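Local coordinates for protein glycosyltransferase (Streptomyces halstedii, PDB 3WAD) that belongs to the GT-B class of glycosyltransferases, two-domain enzymes related to the erythromycin biosynthesis protein CIII, at residues Phe8-Trp22 with Ser46-Ile59. Sequence-based numbering, arbitrary orientation.
Sequences FANRSHLYNMVPLAW and SGLTAVPVGNDLNI
Leu48 lays its CD2 methyl over one face of the Trp22 indole, a CH-pi contact 3.5 Å from the centroid of the five-membered ring and 19° off its normal. The other branch, CD1, turns to helix 18-27 and meets Ala21 CB at 3.6 Å and Val18 CG2 at 3.8 Å. The indole is also gripped at its edge: Trp22 NE1 donates to Ser46 O over 2.9 Å, the acceptor lying almost in the ring plane, which fixes the rotation of the ring. Ser46 stands just before Gly47, where the chain leaves helix 40-44 in a Schellman motif. Ser46 OG, held by Ala42 O, rests against Val18 CG2.

At the far end the chain returns to the loop after strand 2-6. Leu57, with CG anti to its own backbone N (chi1 176°), brings CD2 within 3.6 Å of Phe8 CD1 at the ring edge. A water joins the backbones nearby, donating to Ala9 O and accepting from Ile59 N.

Both ends belong to the Rossmann-like N-terminal domain of the GT-B fold: helices 11-16 and 18-27 link strands 2-6 and 30-35, and strand 49-52, outermost in the N-terminal sheet within this chain, continues it into the second subunit, whose own Trp22 stacks on this one.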
ATOM      1  N   PHE B   8     -16.489   7.580   2.062  1.00 22.42           N
ATOM      2  CA  PHE B   8     -16.871   8.099   3.376  1.00 20.71           C
ATOM      3  C   PHE B   8     -16.007   7.432   4.503  1.00 22.19           C
ATOM      4  O   PHE B   8     -15.391   6.404   4.256  1.00 20.81           O
ATOM      5  CB  PHE B   8     -18.391   8.007   3.666  1.00 23.35           C
ATOM      6  CG  PHE B   8     -18.876   6.604   3.956  1.00 22.77           C
ATOM      7  CD1 PHE B   8     -19.100   6.192   5.284  1.00 23.11           C
ATOM      8  CD2 PHE B   8     -19.010   5.648   2.925  1.00 25.32           C
ATOM      9  CE1 PHE B   8     -19.502   4.818   5.572  1.00 22.67           C
ATOM     10  CE2 PHE B   8     -19.436   4.318   3.174  1.00 22.88           C
ATOM     11  CZ  PHE B   8     -19.704   3.905   4.493  1.00 23.62           C
ATOM     12  N   ALA B   9     -15.949   8.029   5.715  1.00 21.97           N
ATOM     13  CA  ALA B   9     -15.058   7.529   6.777  1.00 23.01           C
ATOM     14  C   ALA B   9     -15.538   6.231   7.398  1.00 23.62           C
ATOM     15  O   ALA B   9     -16.327   6.194   8.379  1.00 22.73           O
ATOM     16  CB  ALA B   9     -14.760   8.643   7.870  1.00 22.25           C
ATOM     17  N   ASN B  10     -15.067   5.127   6.815  1.00 23.49           N
ATOM     18  CA  ASN B  10     -15.456   3.795   7.253  1.00 23.49           C
ATOM     19  C   ASN B  10     -14.333   2.911   6.816  1.00 24.24           C
ATOM     20  O   ASN B  10     -14.061   2.862   5.608  1.00 22.81           O
ATOM     21  CB  ASN B  10     -16.744   3.309   6.536  1.00 22.68           C
ATOM     22  CG  ASN B  10     -17.127   1.866   6.944  1.00 26.12           C
ATOM     23  OD1 ASN B  10     -16.632   0.868   6.417  1.00 27.49           O
ATOM     24  ND2 ASN B  10     -18.026   1.774   7.883  1.00 32.68           N
ATOM     25  N   ARG B  11     -13.736   2.179   7.738  1.00 22.19           N
ATOM     26  CA  ARG B  11     -12.571   1.394   7.409  1.00 24.21           C
ATOM     27  C   ARG B  11     -12.826   0.275   6.390  1.00 21.53           C
ATOM     28  O   ARG B  11     -11.925  -0.014   5.587  1.00 23.60           O
ATOM     29  CB  ARG B  11     -11.912   0.812   8.672  1.00 23.47           C
ATOM     30  CG  ARG B  11     -10.416   0.461   8.565  1.00 30.95           C
ATOM     31  CD  ARG B  11      -9.787   0.438  10.008  1.00 44.78           C
ATOM     32  NE  ARG B  11     -10.820   0.120  10.997  1.00 50.52           N
ATOM     33  CZ  ARG B  11     -11.372   0.983  11.859  1.00 55.90           C
ATOM     34  NH1 ARG B  11     -10.980   2.259  11.915  1.00 55.91           N
ATOM     35  NH2 ARG B  11     -12.332   0.562  12.683  1.00 56.35           N
ATOM     36  N   SER B  12     -13.954  -0.411   6.508  1.00 21.36           N
ATOM     37  CA  SER B  12     -14.337  -1.508   5.587  1.00 22.24           C
ATOM     38  C   SER B  12     -14.480  -0.968   4.160  1.00 21.20           C
ATOM     39  O   SER B  12     -14.034  -1.587   3.250  1.00 24.20           O
ATOM     40  CB  SER B  12     -15.705  -2.131   5.996  1.00 21.99           C
ATOM     41  OG  SER B  12     -15.489  -2.773   7.243  1.00 28.10           O
ATOM     42  N   HIS B  13     -15.172   0.146   3.980  1.00 21.77           N
ATOM     43  CA  HIS B  13     -15.371   0.654   2.627  1.00 22.03           C
ATOM     44  C   HIS B  13     -14.048   1.204   2.132  1.00 22.58           C
ATOM     45  O   HIS B  13     -13.763   1.070   0.946  1.00 23.08           O
ATOM     46  CB  HIS B  13     -16.434   1.718   2.587  1.00 21.08           C
ATOM     47  CG  HIS B  13     -17.826   1.182   2.692  1.00 23.66           C
ATOM     48  ND1 HIS B  13     -18.689   1.174   1.615  1.00 19.23           N
ATOM     49  CD2 HIS B  13     -18.532   0.678   3.763  1.00 20.35           C
ATOM     50  CE1 HIS B  13     -19.857   0.673   2.000  1.00 26.09           C
ATOM     51  NE2 HIS B  13     -19.800   0.411   3.308  1.00 20.09           N
ATOM     52  N   LEU B  14     -13.213   1.772   3.020  1.00 20.62           N
ATOM     53  CA  LEU B  14     -11.811   2.079   2.633  1.00 20.57           C
ATOM     54  C   LEU B  14     -11.048   0.889   2.133  1.00 20.44           C
ATOM     55  O   LEU B  14     -10.539   0.960   1.005  1.00 17.98           O
ATOM     56  CB  LEU B  14     -11.031   2.816   3.714  1.00 20.70           C
ATOM     57  CG  LEU B  14      -9.525   2.910   3.407  1.00 24.27           C
ATOM     58  CD1 LEU B  14      -9.186   3.651   2.080  1.00 21.68           C
ATOM     59  CD2 LEU B  14      -8.713   3.440   4.612  1.00 25.47           C
ATOM     60  N   TYR B  15     -10.924  -0.193   2.937  1.00 18.63           N
ATOM     61  CA  TYR B  15     -10.176  -1.395   2.537  1.00 21.15           C
ATOM     62  C   TYR B  15     -10.651  -2.029   1.232  1.00 20.94           C
ATOM     63  O   TYR B  15      -9.866  -2.705   0.519  1.00 22.34           O
ATOM     64  CB  TYR B  15     -10.332  -2.485   3.610  1.00 20.88           C
ATOM     65  CG  TYR B  15      -9.592  -2.180   4.873  1.00 23.07           C
ATOM     66  CD1 TYR B  15      -8.919  -0.946   5.054  1.00 22.24           C
ATOM     67  CD2 TYR B  15      -9.536  -3.151   5.878  1.00 26.50           C
ATOM     68  CE1 TYR B  15      -8.214  -0.691   6.220  1.00 26.64           C
ATOM     69  CE2 TYR B  15      -8.877  -2.908   7.039  1.00 30.51           C
ATOM     70  CZ  TYR B  15      -8.211  -1.696   7.208  1.00 31.68           C
ATOM     71  OH  TYR B  15      -7.557  -1.527   8.402  1.00 34.38           O
ATOM     72  N   ASN B  16     -11.932  -1.878   0.957  1.00 19.89           N
ATOM     73  CA  ASN B  16     -12.506  -2.392  -0.291  1.00 21.17           C
ATOM     74  C   ASN B  16     -11.715  -1.839  -1.557  1.00 22.23           C
ATOM     75  O   ASN B  16     -11.540  -2.546  -2.572  1.00 23.04           O
ATOM     76  CB  ASN B  16     -13.996  -1.983  -0.327  1.00 19.87           C
ATOM     77  CG  ASN B  16     -14.701  -2.410  -1.619  1.00 21.70           C
ATOM     78  OD1 ASN B  16     -15.146  -1.577  -2.434  1.00 25.84           O
ATOM     79  ND2 ASN B  16     -14.812  -3.692  -1.803  1.00 16.08           N
ATOM     80  N   MET B  17     -11.260  -0.581  -1.477  1.00 23.15           N
ATOM     81  CA  MET B  17     -10.559   0.069  -2.605  1.00 24.67           C
ATOM     82  C   MET B  17      -9.068   0.260  -2.445  1.00 24.51           C
ATOM     83  O   MET B  17      -8.414   0.833  -3.308  1.00 24.91           O
ATOM     84  CB  MET B  17     -11.229   1.367  -2.971  1.00 24.46           C
ATOM     85  CG  MET B  17     -11.484   2.336  -1.874  1.00 27.03           C
ATOM     86  SD  MET B  17     -12.563   3.745  -2.483  1.00 42.05           S
ATOM     87  CE  MET B  17     -11.200   4.586  -2.141  1.00 16.13           C
ATOM     88  N   VAL B  18      -8.492  -0.326  -1.401  1.00 23.65           N
ATOM     89  CA  VAL B  18      -7.078  -0.165  -1.167  1.00 21.22           C
ATOM     90  C   VAL B  18      -6.175  -0.844  -2.215  1.00 21.83           C
ATOM     91  O   VAL B  18      -5.255  -0.228  -2.672  1.00 22.06           O
ATOM     92  CB  VAL B  18      -6.672  -0.552   0.298  1.00 21.29           C
ATOM     93  CG1 VAL B  18      -5.170  -0.991   0.437  1.00 15.70           C
ATOM     94  CG2 VAL B  18      -6.995   0.618   1.252  1.00 19.40           C
ATOM     95  N   PRO B  19      -6.405  -2.122  -2.521  1.00 21.85           N
ATOM     96  CA  PRO B  19      -5.637  -2.851  -3.545  1.00 22.79           C
ATOM     97  C   PRO B  19      -5.759  -2.109  -4.907  1.00 22.98           C
ATOM     98  O   PRO B  19      -4.753  -1.847  -5.540  1.00 22.19           O
ATOM     99  CB  PRO B  19      -6.298  -4.240  -3.532  1.00 20.54           C
ATOM    100  CG  PRO B  19      -6.766  -4.367  -1.997  1.00 21.55           C
ATOM    101  CD  PRO B  19      -7.383  -3.013  -1.838  1.00 22.17           C
ATOM    102  N   LEU B  20      -6.940  -1.600  -5.239  1.00 23.93           N
ATOM    103  CA  LEU B  20      -7.080  -0.805  -6.512  1.00 23.28           C
ATOM    104  C   LEU B  20      -6.278   0.537  -6.482  1.00 23.47           C
ATOM    105  O   LEU B  20      -5.549   0.848  -7.426  1.00 24.44           O
ATOM    106  CB  LEU B  20      -8.559  -0.531  -6.825  1.00 21.71           C
ATOM    107  CG  LEU B  20      -8.714   0.246  -8.148  1.00 23.25           C
ATOM    108  CD1 LEU B  20      -8.146  -0.553  -9.310  1.00 25.58           C
ATOM    109  CD2 LEU B  20     -10.067   0.711  -8.448  1.00 25.73           C
ATOM    110  N   ALA B  21      -6.399   1.321  -5.424  1.00 21.91           N
ATOM    111  CA  ALA B  21      -5.441   2.398  -5.191  1.00 21.98           C
ATOM    112  C   ALA B  21      -4.001   2.035  -5.392  1.00 23.89           C
ATOM    113  O   ALA B  21      -3.261   2.752  -6.131  1.00 24.99           O
ATOM    114  CB  ALA B  21      -5.646   3.076  -3.844  1.00 20.93           C
ATOM    115  N   TRP B  22      -3.543   0.994  -4.720  1.00 23.09           N
ATOM    116  CA  TRP B  22      -2.164   0.614  -4.894  1.00 24.33           C
ATOM    117  C   TRP B  22      -1.763   0.092  -6.303  1.00 25.57           C
ATOM    118  O   TRP B  22      -0.629   0.370  -6.733  1.00 26.11           O
ATOM    119  CB  TRP B  22      -1.748  -0.419  -3.860  1.00 23.77           C
ATOM    120  CG  TRP B  22      -1.099   0.248  -2.644  1.00 25.27           C
ATOM    121  CD1 TRP B  22      -1.651   0.404  -1.377  1.00 26.89           C
ATOM    122  CD2 TRP B  22       0.200   0.872  -2.587  1.00 27.08           C
ATOM    123  NE1 TRP B  22      -0.756   1.059  -0.548  1.00 23.91           N
ATOM    124  CE2 TRP B  22       0.360   1.398  -1.262  1.00 22.56           C
ATOM    125  CE3 TRP B  22       1.243   1.044  -3.523  1.00 25.66           C
ATOM    126  CZ2 TRP B  22       1.546   2.026  -0.829  1.00 24.40           C
ATOM    127  CZ3 TRP B  22       2.434   1.692  -3.095  1.00 24.64           C
ATOM    128  CH2 TRP B  22       2.572   2.162  -1.742  1.00 26.23           C
ATOM    129  N   SER B  46      -2.829   2.163   5.512  1.00 24.80           N
ATOM    130  CA  SER B  46      -2.948   1.370   4.294  1.00 25.58           C
ATOM    131  C   SER B  46      -1.800   1.686   3.291  1.00 24.32           C
ATOM    132  O   SER B  46      -1.746   1.112   2.228  1.00 23.62           O
ATOM    133  CB  SER B  46      -4.267   1.598   3.596  1.00 25.58           C
ATOM    134  OG  SER B  46      -5.327   1.349   4.448  1.00 27.62           O
ATOM    135  N   GLY B  47      -0.947   2.635   3.655  1.00 24.60           N
ATOM    136  CA  GLY B  47       0.150   3.115   2.834  1.00 24.57           C
ATOM    137  C   GLY B  47      -0.204   4.138   1.777  1.00 24.31           C
ATOM    138  O   GLY B  47       0.602   4.326   0.857  1.00 23.86           O
ATOM    139  N   LEU B  48      -1.333   4.850   1.905  1.00 22.19           N
ATOM    140  CA  LEU B  48      -1.810   5.692   0.809  1.00 21.69           C
ATOM    141  C   LEU B  48      -1.852   7.166   1.232  1.00 23.93           C
ATOM    142  O   LEU B  48      -1.615   7.470   2.407  1.00 25.16           O
ATOM    143  CB  LEU B  48      -3.214   5.205   0.326  1.00 21.10           C
ATOM    144  CG  LEU B  48      -3.275   3.803  -0.206  1.00 22.04           C
ATOM    145  CD1 LEU B  48      -4.695   3.158  -0.378  1.00 18.50           C
ATOM    146  CD2 LEU B  48      -2.439   3.755  -1.571  1.00 24.50           C
ATOM    147  N   THR B  49      -2.181   8.072   0.309  1.00 23.23           N
ATOM    148  CA  THR B  49      -2.124   9.515   0.555  1.00 23.62           C
ATOM    149  C   THR B  49      -3.498  10.004   0.810  1.00 24.13           C
ATOM    150  O   THR B  49      -4.375   9.828  -0.021  1.00 22.59           O
ATOM    151  CB  THR B  49      -1.551  10.235  -0.667  1.00 23.42           C
ATOM    152  OG1 THR B  49      -0.236   9.757  -0.867  1.00 23.54           O
ATOM    153  CG2 THR B  49      -1.424  11.721  -0.481  1.00 23.37           C
ATOM    154  N   ALA B  50      -3.694  10.591   1.991  1.00 23.91           N
ATOM    155  CA  ALA B  50      -4.974  11.017   2.425  1.00 23.09           C
ATOM    156  C   ALA B  50      -5.151  12.474   2.130  1.00 25.19           C
ATOM    157  O   ALA B  50      -4.242  13.311   2.393  1.00 24.93           O
ATOM    158  CB  ALA B  50      -5.098  10.789   3.931  1.00 24.57           C
ATOM    159  N   VAL B  51      -6.353  12.818   1.639  1.00 25.21           N
ATOM    160  CA  VAL B  51      -6.742  14.193   1.429  1.00 26.01           C
ATOM    161  C   VAL B  51      -8.017  14.419   2.247  1.00 27.03           C
ATOM    162  O   VAL B  51      -9.083  14.009   1.834  1.00 27.21           O
ATOM    163  CB  VAL B  51      -6.965  14.449  -0.119  1.00 26.73           C
ATOM    164  CG1 VAL B  51      -7.335  15.896  -0.428  1.00 23.56           C
ATOM    165  CG2 VAL B  51      -5.738  14.014  -0.889  1.00 26.94           C
ATOM    166  N   PRO B  52      -7.889  15.003   3.445  1.00 26.78           N
ATOM    167  CA  PRO B  52      -9.046  15.147   4.337  1.00 27.48           C
ATOM    168  C   PRO B  52     -10.054  16.139   3.758  1.00 27.23           C
ATOM    169  O   PRO B  52      -9.654  17.210   3.253  1.00 26.27           O
ATOM    170  CB  PRO B  52      -8.464  15.721   5.635  1.00 27.51           C
ATOM    171  CG  PRO B  52      -6.925  15.517   5.524  1.00 28.67           C
ATOM    172  CD  PRO B  52      -6.593  15.382   4.057  1.00 27.45           C
ATOM    173  N   VAL B  53     -11.349  15.806   3.842  1.00 28.13           N
ATOM    174  CA  VAL B  53     -12.426  16.658   3.291  1.00 27.04           C
ATOM    175  C   VAL B  53     -13.593  16.668   4.259  1.00 28.50           C
ATOM    176  O   VAL B  53     -13.942  15.643   4.841  1.00 29.20           O
ATOM    177  CB  VAL B  53     -12.834  16.163   1.843  1.00 27.22           C
ATOM    178  CG1 VAL B  53     -11.835  16.568   0.839  1.00 25.73           C
ATOM    179  CG2 VAL B  53     -13.032  14.607   1.716  1.00 23.46           C
ATOM    180  N   GLY B  54     -14.231  17.814   4.461  1.00 29.66           N
ATOM    181  CA  GLY B  54     -15.349  17.880   5.399  1.00 29.51           C
ATOM    182  C   GLY B  54     -14.934  17.705   6.852  1.00 29.47           C
ATOM    183  O   GLY B  54     -13.746  17.807   7.172  1.00 30.16           O
ATOM    184  N   ASN B  55     -15.909  17.460   7.727  1.00 29.18           N
ATOM    185  CA  ASN B  55     -15.699  17.355   9.193  1.00 28.94           C
ATOM    186  C   ASN B  55     -15.767  15.900   9.533  1.00 28.45           C
ATOM    187  O   ASN B  55     -16.263  15.138   8.690  1.00 26.32           O
ATOM    188  CB  ASN B  55     -16.763  18.121   9.985  1.00 28.97           C
ATOM    189  CG  ASN B  55     -16.828  19.642   9.598  1.00 33.57           C
ATOM    190  OD1 ASN B  55     -17.885  20.159   9.206  1.00 31.76           O
ATOM    191  ND2 ASN B  55     -15.709  20.337   9.721  1.00 29.95           N
ATOM    192  N   ASP B  56     -15.239  15.508  10.702  1.00 26.42           N
ATOM    193  CA  ASP B  56     -15.297  14.107  11.133  1.00 27.10           C
ATOM    194  C   ASP B  56     -16.724  13.608  10.900  1.00 27.24           C
ATOM    195  O   ASP B  56     -17.703  14.305  11.248  1.00 26.96           O
ATOM    196  CB  ASP B  56     -14.994  13.948  12.645  1.00 27.24           C
ATOM    197  CG  ASP B  56     -13.456  14.083  13.002  1.00 33.61           C
ATOM    198  OD1 ASP B  56     -12.560  14.316  12.133  1.00 32.43           O
ATOM    199  OD2 ASP B  56     -13.137  13.940  14.195  1.00 41.50           O
ATOM    200  N   LEU B  57     -16.843  12.410  10.336  1.00 26.13           N
ATOM    201  CA  LEU B  57     -18.146  11.777  10.178  1.00 26.44           C
ATOM    202  C   LEU B  57     -18.579  11.114  11.484  1.00 28.77           C
ATOM    203  O   LEU B  57     -19.735  11.266  11.902  1.00 28.77           O
ATOM    204  CB  LEU B  57     -18.174  10.750   9.012  1.00 24.44           C
ATOM    205  CG  LEU B  57     -19.466   9.940   8.813  1.00 23.12           C
ATOM    206  CD1 LEU B  57     -20.563  10.970   8.432  1.00 21.55           C
ATOM    207  CD2 LEU B  57     -19.311   8.873   7.705  1.00 21.69           C
ATOM    208  N   ASN B  58     -17.666  10.353  12.092  1.00 31.86           N
ATOM    209  CA  ASN B  58     -17.938   9.548  13.307  1.00 35.03           C
ATOM    210  C   ASN B  58     -19.102   8.587  13.173  1.00 37.40           C
ATOM    211  O   ASN B  58     -19.928   8.569  14.077  1.00 38.47           O
ATOM    212  CB  ASN B  58     -18.175  10.506  14.484  1.00 35.70           C
ATOM    213  CG  ASN B  58     -16.919  11.243  14.843  1.00 37.02           C
ATOM    214  OD1 ASN B  58     -16.910  12.467  14.933  1.00 39.39           O
ATOM    215  ND2 ASN B  58     -15.797  10.498  14.954  1.00 37.79           N
ATOM    216  N   ILE B  59     -19.156   7.771  12.098  1.00 40.79           N
ATOM    217  CA  ILE B  59     -20.430   7.092  11.689  1.00 45.80           C
ATOM    218  C   ILE B  59     -20.777   6.023  12.682  1.00 49.42           C
ATOM    219  O   ILE B  59     -21.859   5.401  12.572  1.00 50.36           O
ATOM    220  CB  ILE B  59     -20.479   6.233  10.317  1.00 44.99           C
ATOM    221  CG1 ILE B  59     -19.115   5.848   9.736  1.00 46.35           C
ATOM    222  CG2 ILE B  59     -21.646   6.629   9.371  1.00 43.82           C
ATOM    223  CD1 ILE B  59     -18.536   4.550  10.291  1.00 47.97           C
TER
HETATM  224  O   HOH W   1     -16.547   7.656  10.665  1.00 26.18           O